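Side-chain contacts in CDP-glucose-4,6-dehydratase (Yersinia pseudotuberculosis, PDB 1RKX), which catalyses the removal of water from CDP-D-glucose, giving CDP-4-dehydro-6-deoxy-D-glucose, and binds NAD as its cofactor: residues Arg11-Gly16 / Asn70-Ser75; Gly64-Gln69 / Val84-Ala89; Asn195-Gly200 / Trp320-Thr325; Gly263-Asp268 / Trp316-Asn321. One frame throughout, in Å; residues are numbered along the deposited sequence.

How the interactions relate
Interactions 1 and 2 lie together in the Rossmann-type half of the chain, with centres about 7 Å apart. They share the parallel sheet, where strands 11-15 and 83-86 are neighbours, and Thr-15 OG1 is hydrogen-bonded to His-86 ND1 at 2.7 Å. Both touch NAD. Interaction 2 binds the adenine and also reaches both riboses. Interaction 3 reaches the nicotinamide end, its centre about 26 Å from that of interaction 2 and on the opposite side of the chain's centre. Interactions 3 and 4 share Trp-320 and Asn-321 and have centres about 11 Å apart. A hydrogen bond from Leu-322 N to Asp-268 OD1, 2.8 Å, joins them. Interaction 4 is structural packing; Gly-263 CA is about 11 Å from the nearest NAD atom.

Interaction 1 (Arg11-Gly16 / Asn70-Ser75); sequences RVFVTG and NKLLES. With NAD (nicotinamide-adenine-dinucleotide), chain G.
Phe-13 of strand 11-15 points its ring at helix 69-79 and meets Leu-72 and Ser-75 there. Its CG stands opposite the backbone N (chi1 -171°), which carries the ring out from the strand. The Ser-75 hydroxyl lies in the ring plane, at the edge. Ser-75 OG is 3.5 Å from Phe-13 CE1 and 3.7 Å from Phe-13 CZ. The carbonyl of the same serine is also near, with Ser-75 O 3.9 Å from Phe-13 CE1. On the other side of the ring tip, Leu-72 approaches at a slant. Its CD1 methyl is 4.2 Å from Phe-13 CE2, an apolar contact. All three residues are buried.

The fold is a Rossmann-type sheet with helices on both sides. Helix 69-79 connects strand 60-63 to strand 83-86, and Phe-13 packs strand 11-15 against it. Past the strand the chain turns into the cofactor loop, where Gly-16 O comes 3.2 Å from O3B of NAD. Thr-15 and Gly-16 open the TGxxGxxG pattern of extended short-chain dehydrogenases, and Gly-16, with its positive phi, is the first glycine of it.

The serine has polar partners elsewhere: its OG bonds to Glu-62 OE1 and its O to Lys-37 NZ. The aromatic C-H edge, slightly positive, therefore probably gives these buried oxygens a mild electrostatic supplement, while the Leu-72 contact is apolar.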
# COMPACT_ATOMS: atom_id res chain seq x y z
N ARG C 11 34.37 -4.11 22.92
CA ARG C 11 34.92 -5.09 21.99
C ARG C 11 34.02 -5.08 20.76
O ARG C 11 32.88 -5.54 20.80
CB ARG C 11 34.93 -6.48 22.64
CG ARG C 11 35.74 -6.54 23.93
CD ARG C 11 35.76 -7.95 24.52
NE ARG C 11 36.61 -8.86 23.76
CZ ARG C 11 37.94 -8.79 23.72
NH1 ARG C 11 38.59 -7.84 24.39
NH2 ARG C 11 38.63 -9.67 23.00
N VAL C 12 34.55 -4.55 19.66
CA VAL C 12 33.79 -4.42 18.42
C VAL C 12 34.38 -5.27 17.29
O VAL C 12 35.58 -5.19 16.99
CB VAL C 12 33.74 -2.94 17.97
CG1 VAL C 12 32.78 -2.77 16.80
CG2 VAL C 12 33.32 -2.06 19.14
N PHE C 13 33.52 -6.07 16.67
CA PHE C 13 33.91 -6.95 15.57
C PHE C 13 33.36 -6.33 14.29
O PHE C 13 32.17 -6.05 14.18
CB PHE C 13 33.29 -8.33 15.79
CG PHE C 13 33.79 -9.38 14.83
CD1 PHE C 13 34.99 -10.04 15.06
CD2 PHE C 13 33.04 -9.73 13.71
CE1 PHE C 13 35.45 -11.04 14.19
CE2 PHE C 13 33.48 -10.73 12.83
CZ PHE C 13 34.68 -11.38 13.07
N VAL C 14 34.24 -6.11 13.31
CA VAL C 14 33.83 -5.50 12.05
C VAL C 14 34.18 -6.33 10.82
O VAL C 14 35.36 -6.52 10.52
CB VAL C 14 34.50 -4.11 11.88
CG1 VAL C 14 34.06 -3.48 10.56
CG2 VAL C 14 34.17 -3.21 13.06
N THR C 15 33.18 -6.82 10.09
CA THR C 15 33.49 -7.55 8.87
C THR C 15 33.63 -6.48 7.80
O THR C 15 32.94 -5.45 7.86
CB THR C 15 32.36 -8.54 8.45
OG1 THR C 15 31.17 -7.82 8.11
CG2 THR C 15 32.07 -9.53 9.57
N GLY C 16 34.51 -6.70 6.84
CA GLY C 16 34.71 -5.73 5.79
C GLY C 16 35.56 -4.54 6.20
O GLY C 16 35.46 -3.46 5.61
N ASN C 70 32.57 -21.92 9.45
CA ASN C 70 33.29 -22.26 10.68
C ASN C 70 34.41 -21.28 11.01
O ASN C 70 34.60 -20.93 12.18
CB ASN C 70 33.86 -23.67 10.60
CG ASN C 70 34.20 -24.22 11.97
OD1 ASN C 70 33.31 -24.51 12.77
ND2 ASN C 70 35.49 -24.34 12.26
N LYS C 71 35.14 -20.84 10.00
CA LYS C 71 36.23 -19.90 10.24
C LYS C 71 35.68 -18.58 10.79
O LYS C 71 36.33 -17.93 11.60
CB LYS C 71 37.01 -19.63 8.95
CG LYS C 71 38.18 -18.68 9.13
CD LYS C 71 38.94 -18.49 7.84
CE LYS C 71 40.08 -17.50 8.04
NZ LYS C 71 40.86 -17.29 6.79
N LEU C 72 34.49 -18.20 10.35
CA LEU C 72 33.86 -16.97 10.83
C LEU C 72 33.38 -17.16 12.27
O LEU C 72 33.53 -16.27 13.11
CB LEU C 72 32.69 -16.58 9.92
CG LEU C 72 31.87 -15.36 10.35
CD1 LEU C 72 32.77 -14.14 10.54
CD2 LEU C 72 30.81 -15.07 9.28
N LEU C 73 32.80 -18.33 12.54
CA LEU C 73 32.31 -18.65 13.88
C LEU C 73 33.47 -18.60 14.87
O LEU C 73 33.35 -18.01 15.95
CB LEU C 73 31.69 -20.05 13.88
CG LEU C 73 31.42 -20.75 15.22
CD1 LEU C 73 30.33 -20.02 15.99
CD2 LEU C 73 31.01 -22.20 14.94
N GLU C 74 34.58 -19.22 14.50
CA GLU C 74 35.76 -19.25 15.36
C GLU C 74 36.34 -17.86 15.58
O GLU C 74 36.71 -17.51 16.70
CB GLU C 74 36.84 -20.15 14.76
CG GLU C 74 36.49 -21.63 14.77
CD GLU C 74 36.20 -22.15 16.16
OE1 GLU C 74 37.05 -21.97 17.06
OE2 GLU C 74 35.11 -22.73 16.36
N SER C 75 36.43 -17.07 14.51
CA SER C 75 36.96 -15.72 14.60
C SER C 75 36.15 -14.88 15.59
O SER C 75 36.69 -14.07 16.34
CB SER C 75 36.96 -15.05 13.22
OG SER C 75 37.49 -13.73 13.28
PA NAD G . 34.46 -2.10 -0.42
O1A NAD G . 34.57 -2.97 -1.61
O2A NAD G . 35.48 -1.03 -0.27
O5B NAD G . 34.46 -2.97 0.93
C5B NAD G . 33.90 -4.31 0.90
C4B NAD G . 34.48 -5.17 2.02
O4B NAD G . 33.82 -6.44 1.80
C3B NAD G . 35.97 -5.44 1.85
O3B NAD G . 36.59 -5.18 3.13
C2B NAD G . 36.00 -6.89 1.41
O2B NAD G . 37.25 -7.57 1.75
C1B NAD G . 34.77 -7.44 2.08
N9A NAD G . 34.33 -8.69 1.49
C8A NAD G . 33.74 -8.88 0.27
N7A NAD G . 33.46 -10.16 0.01
C5A NAD G . 33.89 -10.83 1.14
C6A NAD G . 33.87 -12.20 1.48
N6A NAD G . 33.40 -13.18 0.74
N1A NAD G . 34.38 -12.55 2.70
C2A NAD G . 34.87 -11.55 3.50
N3A NAD G . 34.94 -10.25 3.29
C4A NAD G . 34.42 -9.94 2.07
O3 NAD G . 33.03 -1.48 -0.40
PN NAD G . 32.32 -0.42 0.63
O1N NAD G . 32.03 0.75 -0.20
O2N NAD G . 33.28 -0.14 1.73
O5D NAD G . 30.98 -1.16 1.03
C5D NAD G . 30.81 -1.50 2.41
C4D NAD G . 29.45 -2.12 2.63
O4D NAD G . 28.49 -1.05 2.33
C3D NAD G . 29.01 -3.28 1.73
O3D NAD G . 28.09 -4.11 2.47
C2D NAD G . 28.30 -2.55 0.60
O2D NAD G . 27.41 -3.44 -0.10
C1D NAD G . 27.57 -1.48 1.36
N1N NAD G . 27.17 -0.37 0.50
C2N NAD G . 28.07 0.60 0.04
C3N NAD G . 27.60 1.78 -0.76
C7N NAD G . 28.61 2.78 -1.16
O7N NAD G . 28.20 3.76 -1.81
N7N NAD G . 29.92 2.68 -0.85
C4N NAD G . 26.16 1.82 -1.20
C5N NAD G . 25.34 0.70 -0.65
C6N NAD G . 25.79 -0.27 0.12

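Interaction 2 (Gly64-Gln69 / Val84-Ala89). With NAD (nicotinamide-adenine-dinucleotide), chain G.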
# COMPACT_ATOMS: atom_id res chain seq x y z
N GLY C 64 39.85 -13.42 6.10
CA GLY C 64 39.04 -14.61 5.95
C GLY C 64 37.82 -14.34 5.09
O GLY C 64 37.43 -13.18 4.89
N ASP C 65 37.22 -15.40 4.58
CA ASP C 65 36.03 -15.29 3.73
C ASP C 65 34.80 -15.49 4.61
O ASP C 65 34.75 -16.44 5.39
CB ASP C 65 36.08 -16.38 2.66
CG ASP C 65 35.16 -16.09 1.49
OD1 ASP C 65 33.96 -15.83 1.73
OD2 ASP C 65 35.64 -16.14 0.34
N ILE C 66 33.81 -14.60 4.50
CA ILE C 66 32.61 -14.74 5.31
C ILE C 66 31.77 -15.94 4.87
O ILE C 66 30.82 -16.30 5.54
CB ILE C 66 31.70 -13.48 5.27
CG1 ILE C 66 31.27 -13.18 3.84
CG2 ILE C 66 32.42 -12.31 5.93
CD1 ILE C 66 30.29 -12.01 3.74
N ARG C 67 32.14 -16.54 3.74
CA ARG C 67 31.42 -17.71 3.24
C ARG C 67 31.97 -18.98 3.91
O ARG C 67 31.47 -20.08 3.68
CB ARG C 67 31.55 -17.81 1.72
CG ARG C 67 30.70 -16.79 0.98
CD ARG C 67 31.04 -16.74 -0.49
NE ARG C 67 32.40 -16.28 -0.72
CZ ARG C 67 32.91 -16.01 -1.91
NH1 ARG C 67 32.17 -16.16 -3.00
NH2 ARG C 67 34.16 -15.59 -2.03
N ASP C 68 33.01 -18.81 4.71
CA ASP C 68 33.62 -19.92 5.44
C ASP C 68 32.93 -19.88 6.81
O ASP C 68 33.41 -19.24 7.74
CB ASP C 68 35.13 -19.67 5.62
CG ASP C 68 35.86 -20.88 6.17
OD1 ASP C 68 35.25 -21.64 6.96
OD2 ASP C 68 37.05 -21.06 5.84
N GLN C 69 31.80 -20.58 6.91
CA GLN C 69 31.01 -20.59 8.13
C GLN C 69 31.76 -20.87 9.43
O GLN C 69 31.61 -20.13 10.41
CB GLN C 69 29.87 -21.60 8.00
CG GLN C 69 28.89 -21.58 9.18
CD GLN C 69 27.75 -22.57 9.01
OE1 GLN C 69 27.59 -23.18 7.95
NE2 GLN C 69 26.93 -22.73 10.05
N VAL C 84 28.75 -5.78 16.94
CA VAL C 84 29.16 -6.25 15.63
C VAL C 84 28.62 -5.37 14.50
O VAL C 84 27.45 -5.02 14.49
CB VAL C 84 28.66 -7.69 15.37
CG1 VAL C 84 29.04 -8.11 13.94
CG2 VAL C 84 29.25 -8.65 16.39
N PHE C 85 29.50 -5.02 13.57
CA PHE C 85 29.12 -4.25 12.39
C PHE C 85 29.44 -5.15 11.20
O PHE C 85 30.61 -5.47 10.96
CB PHE C 85 29.94 -2.96 12.27
CG PHE C 85 29.57 -1.90 13.26
CD1 PHE C 85 30.27 -1.78 14.46
CD2 PHE C 85 28.53 -1.01 13.00
CE1 PHE C 85 29.94 -0.77 15.38
CE2 PHE C 85 28.19 0.00 13.91
CZ PHE C 85 28.90 0.12 15.10
N HIS C 86 28.41 -5.56 10.47
CA HIS C 86 28.61 -6.42 9.31
C HIS C 86 28.62 -5.59 8.03
O HIS C 86 27.56 -5.17 7.55
CB HIS C 86 27.51 -7.49 9.25
CG HIS C 86 27.59 -8.39 8.06
ND1 HIS C 86 28.76 -8.99 7.65
CD2 HIS C 86 26.63 -8.80 7.19
CE1 HIS C 86 28.52 -9.73 6.58
NE2 HIS C 86 27.24 -9.63 6.28
N MET C 87 29.81 -5.34 7.50
CA MET C 87 29.93 -4.56 6.28
C MET C 87 30.52 -5.32 5.10
O MET C 87 30.57 -4.79 3.99
CB MET C 87 30.76 -3.29 6.54
CG MET C 87 30.01 -2.27 7.37
SD MET C 87 30.67 -0.60 7.19
CE MET C 87 31.96 -0.66 8.38
N ALA C 88 30.97 -6.55 5.33
CA ALA C 88 31.54 -7.35 4.26
C ALA C 88 30.46 -7.77 3.27
O ALA C 88 29.39 -8.25 3.67
CB ALA C 88 32.25 -8.58 4.83
N ALA C 89 30.74 -7.59 1.99
CA ALA C 89 29.79 -7.96 0.95
C ALA C 89 30.40 -7.72 -0.43
O ALA C 89 31.41 -7.03 -0.55
CB ALA C 89 28.51 -7.12 1.09
PA NAD G . 34.46 -2.10 -0.42
O1A NAD G . 34.57 -2.97 -1.61
O2A NAD G . 35.48 -1.03 -0.27
O5B NAD G . 34.46 -2.97 0.93
C5B NAD G . 33.90 -4.31 0.90
C4B NAD G . 34.48 -5.17 2.02
O4B NAD G . 33.82 -6.44 1.80
C3B NAD G . 35.97 -5.44 1.85
O3B NAD G . 36.59 -5.18 3.13
C2B NAD G . 36.00 -6.89 1.41
O2B NAD G . 37.25 -7.57 1.75
C1B NAD G . 34.77 -7.44 2.08
N9A NAD G . 34.33 -8.69 1.49
C8A NAD G . 33.74 -8.88 0.27
N7A NAD G . 33.46 -10.16 0.01
C5A NAD G . 33.89 -10.83 1.14
C6A NAD G . 33.87 -12.20 1.48
N6A NAD G . 33.40 -13.18 0.74
N1A NAD G . 34.38 -12.55 2.70
C2A NAD G . 34.87 -11.55 3.50
N3A NAD G . 34.94 -10.25 3.29
C4A NAD G . 34.42 -9.94 2.07
O3 NAD G . 33.03 -1.48 -0.40
PN NAD G . 32.32 -0.42 0.63
O1N NAD G . 32.03 0.75 -0.20
O2N NAD G . 33.28 -0.14 1.73
O5D NAD G . 30.98 -1.16 1.03
C5D NAD G . 30.81 -1.50 2.41
C4D NAD G . 29.45 -2.12 2.63
O4D NAD G . 28.49 -1.05 2.33
C3D NAD G . 29.01 -3.28 1.73
O3D NAD G . 28.09 -4.11 2.47
C2D NAD G . 28.30 -2.55 0.60
O2D NAD G . 27.41 -3.44 -0.10
C1D NAD G . 27.57 -1.48 1.36
N1N NAD G . 27.17 -0.37 0.50
C2N NAD G . 28.07 0.60 0.04
C3N NAD G . 27.60 1.78 -0.76
C7N NAD G . 28.61 2.78 -1.16
O7N NAD G . 28.20 3.76 -1.81
N7N NAD G . 29.92 2.68 -0.85
C4N NAD G . 26.16 1.82 -1.20
C5N NAD G . 25.34 0.70 -0.65
C6N NAD G . 25.79 -0.27 0.12
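Ile-66 and Ala-88 touch each other while both also press on the adenine of NAD, from the same side of the base. Ile-66 CG2 is 3.9 Å from Ala-88 CB, and each of these methyls is 3.5 Å from the base, Ile-66 CG2 at C2A and Ala-88 CB at N3A. This is the adenine pocket of a Rossmann fold, built from the loop after strand 60-63 and the end of strand 83-86. Ile-66 holds CG1 between its backbone N and carbonyl carbon (chi1 59°). That bend sends CG1 toward the base and CD1 on to His-86, whose ring it meets at the edge. His-86 ND1 itself bonds to Thr-15 OG1.

The same loop reads the Watson-Crick edge of adenine. Ile-66 N donates to N1A at 2.8 Å, nearly straight at 169°, and N6A donates to Asp-65 OD1 at 2.9 Å. Asp-65 OD1 has two further donors. Arg-67 N closes an Asx turn, and Arg-67 NE comes in the guanidinium plane. Arg-67 NH2 takes the syn lone pair of Asp-65 OD2, completing a side-on salt bridge. These bonds fix the carboxylate's rotation. The guanidinium also lies beside N6A, oblique to it and not bonded to it.

On the strand side, Met-87 O accepts from O3D of the nicotinamide ribose at 3.0 Å, and Ala-89 N donates to O4B of the adenine ribose, 3.3 Å away.

Interaction 3 (Asn195-Gly200 / Trp320-Thr325); sequences NVIGGG and WNLNTT. With NAD (nicotinamide-adenine-dinucleotide), chain G.
Ile-197 lies on the short extended strand 196-197 and points at the first turn of helix 322-338, where Leu-322 and Thr-325 are three residues apart. The contact is small and apolar, and its three residues are buried. Ile-197 CD1 does most of the touching. It is 3.9 Å from Thr-325 CG2 and 4.0 Å from Leu-322 CD1. The leucine side chain crosses that of Ile-197 at about a right angle. Thr-325 OG1 lies beside the backbone N (chi1 -70°), which puts CG2 anti to that N and facing the isoleucine.

The helix start is capped by Asn-321, whose OD1 accepts from Thr-324 N at 2.7 Å in a nearly straight bond of 173°. Thr-324 CG2 in turn sits over one face of the Trp-320 ring, 3.7 Å above its plane and offset toward the rim. On the strand, Val-196 N donates to the nicotinamide carboxamide O7N at 3.1 Å. Ile-197 thus directly follows a residue that binds the cofactor.

Strand 196-197 runs parallel to strand 229-234. That strand supplies Trp-232, which touches Ile-197, and His-234, which touches Thr-325. The start of helix 322-338 thus packs on side chains from both strands.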
# COMPACT_ATOMS: atom_id res chain seq x y z
N ASN C 195 25.45 5.82 -2.11
CA ASN C 195 26.12 6.99 -2.68
C ASN C 195 27.14 7.60 -1.72
O ASN C 195 27.19 8.81 -1.53
CB ASN C 195 25.08 8.05 -3.03
CG ASN C 195 23.83 7.45 -3.65
OD1 ASN C 195 23.87 6.92 -4.76
ND2 ASN C 195 22.72 7.52 -2.93
N VAL C 196 27.95 6.74 -1.12
CA VAL C 196 28.95 7.20 -0.16
C VAL C 196 30.23 7.62 -0.86
O VAL C 196 30.76 6.89 -1.72
CB VAL C 196 29.26 6.08 0.85
CG1 VAL C 196 30.28 6.56 1.84
CG2 VAL C 196 27.98 5.67 1.57
N ILE C 197 30.73 8.80 -0.52
CA ILE C 197 31.96 9.31 -1.10
C ILE C 197 32.91 9.81 -0.02
O ILE C 197 32.49 10.13 1.10
CB ILE C 197 31.68 10.46 -2.11
CG1 ILE C 197 30.85 11.55 -1.44
CG2 ILE C 197 30.98 9.90 -3.35
CD1 ILE C 197 30.61 12.78 -2.31
N GLY C 198 34.19 9.87 -0.34
CA GLY C 198 35.17 10.32 0.62
C GLY C 198 36.59 10.03 0.17
O GLY C 198 36.81 9.34 -0.83
N GLY C 199 37.56 10.55 0.91
CA GLY C 199 38.93 10.28 0.55
C GLY C 199 39.19 8.81 0.82
O GLY C 199 38.62 8.24 1.76
N GLY C 200 40.02 8.18 -0.00
CA GLY C 200 40.33 6.78 0.23
C GLY C 200 39.50 5.71 -0.48
O GLY C 200 39.68 4.53 -0.19
N TRP C 320 27.45 17.70 7.04
CA TRP C 320 28.10 18.43 5.94
C TRP C 320 27.30 18.49 4.65
O TRP C 320 26.80 17.47 4.17
CB TRP C 320 29.46 17.81 5.61
CG TRP C 320 30.47 17.83 6.72
CD1 TRP C 320 30.45 18.61 7.85
CD2 TRP C 320 31.68 17.06 6.78
NE1 TRP C 320 31.58 18.37 8.60
CE2 TRP C 320 32.35 17.43 7.97
CE3 TRP C 320 32.26 16.10 5.94
CZ2 TRP C 320 33.58 16.87 8.34
CZ3 TRP C 320 33.48 15.54 6.31
CH2 TRP C 320 34.13 15.93 7.50
N ASN C 321 27.19 19.68 4.07
CA ASN C 321 26.49 19.81 2.80
C ASN C 321 27.46 19.21 1.79
O ASN C 321 28.59 18.87 2.14
CB ASN C 321 26.20 21.28 2.47
CG ASN C 321 27.45 22.13 2.46
OD1 ASN C 321 28.39 21.86 1.73
ND2 ASN C 321 27.45 23.18 3.28
N LEU C 322 27.05 19.09 0.53
CA LEU C 322 27.93 18.50 -0.47
C LEU C 322 29.21 19.30 -0.68
O LEU C 322 30.30 18.72 -0.71
CB LEU C 322 27.20 18.32 -1.80
CG LEU C 322 27.95 17.42 -2.79
CD1 LEU C 322 28.30 16.09 -2.11
CD2 LEU C 322 27.10 17.18 -4.03
N ASN C 323 29.09 20.62 -0.82
CA ASN C 323 30.26 21.47 -1.04
C ASN C 323 31.34 21.22 0.01
O ASN C 323 32.50 21.03 -0.32
CB ASN C 323 29.87 22.95 -1.01
CG ASN C 323 28.92 23.32 -2.14
OD1 ASN C 323 28.69 24.50 -2.40
ND2 ASN C 323 28.36 22.32 -2.80
N THR C 324 30.94 21.22 1.28
CA THR C 324 31.87 20.98 2.37
C THR C 324 32.53 19.62 2.15
O THR C 324 33.76 19.49 2.24
CB THR C 324 31.14 20.97 3.72
OG1 THR C 324 30.56 22.26 3.96
CG2 THR C 324 32.10 20.62 4.85
N THR C 325 31.71 18.62 1.87
CA THR C 325 32.20 17.26 1.64
C THR C 325 33.19 17.18 0.48
O THR C 325 34.25 16.56 0.61
CB THR C 325 31.00 16.30 1.39
OG1 THR C 325 30.27 16.15 2.61
CG2 THR C 325 31.47 14.93 0.89
PA NAD G . 34.46 -2.10 -0.42
O1A NAD G . 34.57 -2.97 -1.61
O2A NAD G . 35.48 -1.03 -0.27
O5B NAD G . 34.46 -2.97 0.93
C5B NAD G . 33.90 -4.31 0.90
C4B NAD G . 34.48 -5.17 2.02
O4B NAD G . 33.82 -6.44 1.80
C3B NAD G . 35.97 -5.44 1.85
O3B NAD G . 36.59 -5.18 3.13
C2B NAD G . 36.00 -6.89 1.41
O2B NAD G . 37.25 -7.57 1.75
C1B NAD G . 34.77 -7.44 2.08
N9A NAD G . 34.33 -8.69 1.49
C8A NAD G . 33.74 -8.88 0.27
N7A NAD G . 33.46 -10.16 0.01
C5A NAD G . 33.89 -10.83 1.14
C6A NAD G . 33.87 -12.20 1.48
N6A NAD G . 33.40 -13.18 0.74
N1A NAD G . 34.38 -12.55 2.70
C2A NAD G . 34.87 -11.55 3.50
N3A NAD G . 34.94 -10.25 3.29
C4A NAD G . 34.42 -9.94 2.07
O3 NAD G . 33.03 -1.48 -0.40
PN NAD G . 32.32 -0.42 0.63
O1N NAD G . 32.03 0.75 -0.20
O2N NAD G . 33.28 -0.14 1.73
O5D NAD G . 30.98 -1.16 1.03
C5D NAD G . 30.81 -1.50 2.41
C4D NAD G . 29.45 -2.12 2.63
O4D NAD G . 28.49 -1.05 2.33
C3D NAD G . 29.01 -3.28 1.73
O3D NAD G . 28.09 -4.11 2.47
C2D NAD G . 28.30 -2.55 0.60
O2D NAD G . 27.41 -3.44 -0.10
C1D NAD G . 27.57 -1.48 1.36
N1N NAD G . 27.17 -0.37 0.50
C2N NAD G . 28.07 0.60 0.04
C3N NAD G . 27.60 1.78 -0.76
C7N NAD G . 28.61 2.78 -1.16
O7N NAD G . 28.20 3.76 -1.81
N7N NAD G . 29.92 2.68 -0.85
C4N NAD G . 26.16 1.82 -1.20
C5N NAD G . 25.34 0.70 -0.65
C6N NAD G . 25.79 -0.27 0.12

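Interaction 4 (Gly263-Asp268 / Trp316-Asn321)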
# COMPACT_ATOMS: atom_id res chain seq x y z
N GLY C 263 20.73 9.02 4.93
CA GLY C 263 21.03 9.71 3.69
C GLY C 263 21.06 11.21 3.89
O GLY C 263 20.74 11.69 4.97
N PRO C 264 21.44 11.97 2.86
CA PRO C 264 21.52 13.43 2.92
C PRO C 264 20.17 14.10 2.69
O PRO C 264 19.20 13.45 2.31
CB PRO C 264 22.49 13.75 1.80
CG PRO C 264 22.07 12.76 0.75
CD PRO C 264 21.89 11.48 1.54
N ASN C 265 20.11 15.41 2.92
CA ASN C 265 18.87 16.15 2.71
C ASN C 265 18.72 16.33 1.21
O ASN C 265 19.68 16.69 0.52
CB ASN C 265 18.95 17.50 3.42
CG ASN C 265 19.15 17.35 4.92
OD1 ASN C 265 18.49 16.54 5.57
ND2 ASN C 265 20.08 18.13 5.47
N ASP C 266 17.52 16.08 0.69
CA ASP C 266 17.28 16.20 -0.74
C ASP C 266 17.59 17.61 -1.25
O ASP C 266 17.89 17.79 -2.43
CB ASP C 266 15.83 15.85 -1.08
CG ASP C 266 15.62 15.64 -2.58
OD1 ASP C 266 14.47 15.78 -3.05
OD2 ASP C 266 16.61 15.32 -3.29
N ALA C 267 17.53 18.59 -0.36
CA ALA C 267 17.82 19.97 -0.76
C ALA C 267 19.28 20.07 -1.17
O ALA C 267 19.69 21.02 -1.85
CB ALA C 267 17.52 20.92 0.39
N ASP C 268 20.06 19.08 -0.76
CA ASP C 268 21.49 19.00 -1.03
C ASP C 268 21.74 18.37 -2.41
O ASP C 268 22.84 18.45 -2.95
CB ASP C 268 22.16 18.18 0.08
CG ASP C 268 23.68 18.19 0.01
OD1 ASP C 268 24.28 19.29 0.03
OD2 ASP C 268 24.28 17.09 -0.04
N TRP C 316 19.34 11.59 14.85
CA TRP C 316 20.41 11.66 13.86
C TRP C 316 20.19 12.81 12.88
O TRP C 316 19.05 13.19 12.62
CB TRP C 316 20.50 10.37 13.05
CG TRP C 316 21.62 10.40 12.05
CD1 TRP C 316 22.95 10.25 12.32
CD2 TRP C 316 21.52 10.65 10.64
NE1 TRP C 316 23.69 10.37 11.17
CE2 TRP C 316 22.84 10.63 10.12
CE3 TRP C 316 20.45 10.89 9.77
CZ2 TRP C 316 23.11 10.84 8.76
CZ3 TRP C 316 20.72 11.10 8.41
CH2 TRP C 316 22.04 11.07 7.93
N HIS C 317 21.29 13.32 12.33
CA HIS C 317 21.23 14.40 11.35
C HIS C 317 22.57 14.56 10.63
O HIS C 317 23.63 14.51 11.26
CB HIS C 317 20.87 15.71 12.05
CG HIS C 317 21.88 16.14 13.07
ND1 HIS C 317 22.18 15.39 14.19
CD2 HIS C 317 22.69 17.23 13.13
CE1 HIS C 317 23.12 15.99 14.89
NE2 HIS C 317 23.45 17.11 14.27
N PRO C 318 22.54 14.73 9.30
CA PRO C 318 23.79 14.90 8.56
C PRO C 318 24.46 16.20 9.02
O PRO C 318 23.80 17.09 9.54
CB PRO C 318 23.34 14.94 7.10
CG PRO C 318 21.94 15.46 7.19
CD PRO C 318 21.39 14.74 8.39
N ARG C 319 25.77 16.31 8.82
CA ARG C 319 26.50 17.48 9.27
C ARG C 319 27.15 18.32 8.18
O ARG C 319 27.38 19.51 8.37
CB ARG C 319 27.59 17.06 10.27
CG ARG C 319 27.08 16.18 11.38
CD ARG C 319 28.17 15.87 12.39
NE ARG C 319 27.70 14.91 13.38
CZ ARG C 319 28.30 14.66 14.53
NH1 ARG C 319 29.41 15.30 14.86
NH2 ARG C 319 27.77 13.77 15.36
N TRP C 320 27.45 17.70 7.04
CA TRP C 320 28.10 18.43 5.94
C TRP C 320 27.30 18.49 4.65
O TRP C 320 26.80 17.47 4.17
CB TRP C 320 29.46 17.81 5.61
CG TRP C 320 30.47 17.83 6.72
CD1 TRP C 320 30.45 18.61 7.85
CD2 TRP C 320 31.68 17.06 6.78
NE1 TRP C 320 31.58 18.37 8.60
CE2 TRP C 320 32.35 17.43 7.97
CE3 TRP C 320 32.26 16.10 5.94
CZ2 TRP C 320 33.58 16.87 8.34
CZ3 TRP C 320 33.48 15.54 6.31
CH2 TRP C 320 34.13 15.93 7.50
N ASN C 321 27.19 19.68 4.07
CA ASN C 321 26.49 19.81 2.80
C ASN C 321 27.46 19.21 1.79
O ASN C 321 28.59 18.87 2.14
CB ASN C 321 26.20 21.28 2.47
CG ASN C 321 27.45 22.13 2.46
OD1 ASN C 321 28.39 21.86 1.73
ND2 ASN C 321 27.45 23.18 3.28
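Asp-268, which touches Asn-321 across the contact, donates from its backbone N to Asn-265 O at 2.7 Å. This bond spans three residues and closes the turn into the 3-10 segment 266-268. Asp-268 OD1 lies 3.6 Å from Asn-321 CA and 3.7 Å from Asn-321 CB, and it accepts a hydrogen bond from the next backbone amide, Leu-322 N. Asp-268 CG is opposite the backbone N (chi1 -172°), and this reach brings the carboxylate to the start of helix 322-338. The positive end of the helix dipole would favour a charged carboxylate there.

Further along, the Asn-265 amide lies obliquely against the Pro-318 ring, with ND2 3.7 Å from Pro-318 CG. Pro-318 N in turn sits 3.9 Å above one face of the Trp-316 ring, offset toward its rim. At the edge of that indole, in its plane, Gly-263 O is 3.3 Å from Trp-316 CH2. Trp-316 NE1 points elsewhere and bonds to Ser-240 OG. Gly-263 N is buried by the contact and has no polar partner.

Two loops are joined here, one after strand 259-261 and one leading into helix 322-338. The helix start has Asn-321 as its N-cap, and Asp-268, from the loop before strand 270-271, adds a tertiary hydrogen bond to Leu-322 N.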